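Local atomic coordinates of transcriptional regulator, MarR family (Methanosarcina mazei, PDB entry 3S2W), a protein that probably binds DNA as a two-subunit transcriptional regulator of the MarR family. Residues I150-E153 / N154-I158. Residues are numbered along the deposited sequence; the frame is centred on the assembly and turned at random.
Sequences IMFE and NGLKI
Asn154 lies one helical turn after Ile150, their side chains side by side, with amide atom ND2 of Asn154 3.9 Å from methyl CG2 of Ile150. Asn154 N closes the turn on Ile150 O at 2.9 Å. With CG anti to its own carbonyl carbon (chi1 -74°), the Asn154 amide folds back along the helix. ND2 of Asn154 gives hydrogen bonds to Leu132 O and Ser135 OG of the second subunit, whereas its OD1 accepts one from NZ of Lys157 at 3.3 Å. The extended lysine chain runs past Glu153 O, which takes a bond from Lys157 N (3.1 Å) above the carbonyl plane. A short side chain with both donor and acceptor suits this buried place; a leucine here would probably leave Leu132 O and Ser135 OG of the other subunit without this donor and set the lysine ammonium free to move. On another side of the helix Leu156 reaches Phe152, methyl CD2 meeting ring atom CE2 obliquely at 3.8 Å. In the backbone of this pair, Leu156 N makes a nearly straight bond to Phe152 O (2.7 Å, 177°). Apolar groups suit this side, for both pack against Tyr34 of the second subunit, its ring edge-to-face with that of Phe152. The last two turns of helix 138-157 thus belong to the dimer interface, and buried Met151 packs both on Ile24 and Ile28 of helix 23-43 in its own chain and on Phe136 of the second subunit.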
ATOM      1  N   ILE A 150     -14.836   7.041   2.336  1.00 47.09           N
ATOM      2  CA  ILE A 150     -15.841   6.536   1.420  1.00 48.63           C
ATOM      3  C   ILE A 150     -15.181   5.643   0.368  1.00 47.15           C
ATOM      4  O   ILE A 150     -15.709   4.605  -0.014  1.00 50.67           O
ATOM      5  CB  ILE A 150     -16.635   7.699   0.784  1.00 54.40           C
ATOM      6  CG1 ILE A 150     -17.346   8.481   1.887  1.00 51.92           C
ATOM      7  CG2 ILE A 150     -17.644   7.206  -0.310  1.00 36.75           C
ATOM      8  CD1 ILE A 150     -17.664   9.923   1.518  1.00 53.60           C
HETATM    9  N   MSE A 151     -14.012   6.043  -0.091  1.00 50.61           N
HETATM   10  CA  MSE A 151     -13.344   5.285  -1.130  1.00 47.31           C
HETATM   11  C   MSE A 151     -13.121   3.892  -0.643  1.00 47.88           C
HETATM   12  O   MSE A 151     -13.275   2.944  -1.397  1.00 46.84           O
HETATM   13  CB  MSE A 151     -12.018   5.930  -1.520  1.00 39.09           C
HETATM   14  CG  MSE A 151     -12.222   7.131  -2.397  1.00 40.95           C
HETATM   15 SE   MSE A 151     -10.595   8.106  -2.654  0.63 53.08          SE
HETATM   16  CE  MSE A 151      -9.474   6.688  -3.366  1.00 36.75           C
ATOM     17  N   PHE A 152     -12.776   3.769   0.634  1.00 53.22           N
ATOM     18  CA  PHE A 152     -12.543   2.465   1.203  1.00 52.68           C
ATOM     19  C   PHE A 152     -13.813   1.621   1.289  1.00 56.86           C
ATOM     20  O   PHE A 152     -13.795   0.430   0.958  1.00 66.60           O
ATOM     21  CB  PHE A 152     -11.892   2.544   2.573  1.00 63.39           C
ATOM     22  CG  PHE A 152     -11.607   1.190   3.142  1.00 75.31           C
ATOM     23  CD1 PHE A 152     -10.871   0.268   2.400  1.00 79.35           C
ATOM     24  CD2 PHE A 152     -12.104   0.812   4.370  1.00 73.11           C
ATOM     25  CE1 PHE A 152     -10.613  -1.002   2.883  1.00 80.68           C
ATOM     26  CE2 PHE A 152     -11.850  -0.454   4.864  1.00 78.44           C
ATOM     27  CZ  PHE A 152     -11.100  -1.365   4.119  1.00 82.96           C
ATOM     28  N   GLU A 153     -14.913   2.228   1.727  1.00 42.45           N
ATOM     29  CA  GLU A 153     -16.194   1.509   1.791  1.00 52.76           C
ATOM     30  C   GLU A 153     -16.645   1.090   0.395  1.00 56.09           C
ATOM     31  O   GLU A 153     -17.403   0.131   0.237  1.00 61.43           O
ATOM     32  CB  GLU A 153     -17.293   2.342   2.488  1.00 49.68           C
ATOM     33  CG  GLU A 153     -17.004   2.664   3.951  1.00 60.77           C
ATOM     34  CD  GLU A 153     -17.561   4.021   4.364  1.00 86.22           C
ATOM     35  OE1 GLU A 153     -16.804   4.832   4.953  1.00 90.77           O
ATOM     36  OE2 GLU A 153     -18.758   4.282   4.092  1.00 94.45           O
ATOM     37  N   ASN A 154     -16.193   1.827  -0.617  1.00 43.86           N
ATOM     38  CA  ASN A 154     -16.520   1.467  -1.983  1.00 49.11           C
ATOM     39  C   ASN A 154     -15.791   0.195  -2.384  1.00 57.25           C
ATOM     40  O   ASN A 154     -16.349  -0.659  -3.067  1.00 66.79           O
ATOM     41  CB  ASN A 154     -16.180   2.595  -2.949  1.00 48.25           C
ATOM     42  CG  ASN A 154     -17.148   3.728  -2.867  1.00 53.29           C
ATOM     43  OD1 ASN A 154     -18.269   3.572  -2.376  1.00 61.03           O
ATOM     44  ND2 ASN A 154     -16.734   4.885  -3.353  1.00 57.08           N
ATOM     45  N   GLY A 155     -14.539   0.076  -1.963  1.00 56.52           N
ATOM     46  CA  GLY A 155     -13.804  -1.150  -2.171  1.00 67.92           C
ATOM     47  C   GLY A 155     -14.432  -2.251  -1.341  1.00 80.69           C
ATOM     48  O   GLY A 155     -14.843  -3.287  -1.867  1.00 85.44           O
ATOM     49  N   LEU A 156     -14.532  -2.001  -0.041  1.00 76.78           N
ATOM     50  CA  LEU A 156     -15.016  -2.989   0.910  1.00 74.10           C
ATOM     51  C   LEU A 156     -16.313  -3.668   0.475  1.00 81.35           C
ATOM     52  O   LEU A 156     -16.516  -4.853   0.743  1.00 86.21           O
ATOM     53  CB  LEU A 156     -15.193  -2.339   2.277  1.00 71.92           C
ATOM     54  CG  LEU A 156     -15.191  -3.285   3.471  1.00 74.73           C
ATOM     55  CD1 LEU A 156     -14.126  -4.350   3.307  1.00 76.45           C
ATOM     56  CD2 LEU A 156     -14.983  -2.514   4.760  1.00 73.32           C
ATOM     57  N   LYS A 157     -17.188  -2.920  -0.191  1.00 80.03           N
ATOM     58  CA  LYS A 157     -18.448  -3.474  -0.662  1.00 84.47           C
ATOM     59  C   LYS A 157     -18.196  -4.690  -1.539  1.00 90.56           C
ATOM     60  O   LYS A 157     -18.759  -5.764  -1.314  1.00 95.62           O
ATOM     61  CB  LYS A 157     -19.227  -2.452  -1.485  1.00 87.30           C
ATOM     62  CG  LYS A 157     -19.875  -1.332  -0.710  1.00 91.18           C
ATOM     63  CD  LYS A 157     -20.590  -0.392  -1.680  1.00 94.46           C
ATOM     64  CE  LYS A 157     -20.862   0.978  -1.063  1.00 93.88           C
ATOM     65  NZ  LYS A 157     -21.135   2.025  -2.097  1.00 89.46           N
ATOM     66  N   ILE A 158     -17.349  -4.513  -2.547  1.00 87.18           N
ATOM     67  CA  ILE A 158     -17.167  -5.543  -3.568  1.00 87.77           C
ATOM     68  C   ILE A 158     -15.975  -6.479  -3.326  1.00 79.58           C
ATOM     69  O   ILE A 158     -15.554  -7.190  -4.233  1.00 74.57           O
ATOM     70  CB  ILE A 158     -17.104  -4.928  -4.998  1.00 64.68           C
ATOM     71  CG1 ILE A 158     -15.890  -4.003  -5.169  1.00 57.46           C
ATOM     72  CG2 ILE A 158     -18.392  -4.152  -5.295  1.00 62.45           C
ATOM     73  CD1 ILE A 158     -14.549  -4.661  -4.974  1.00 49.29           C
TER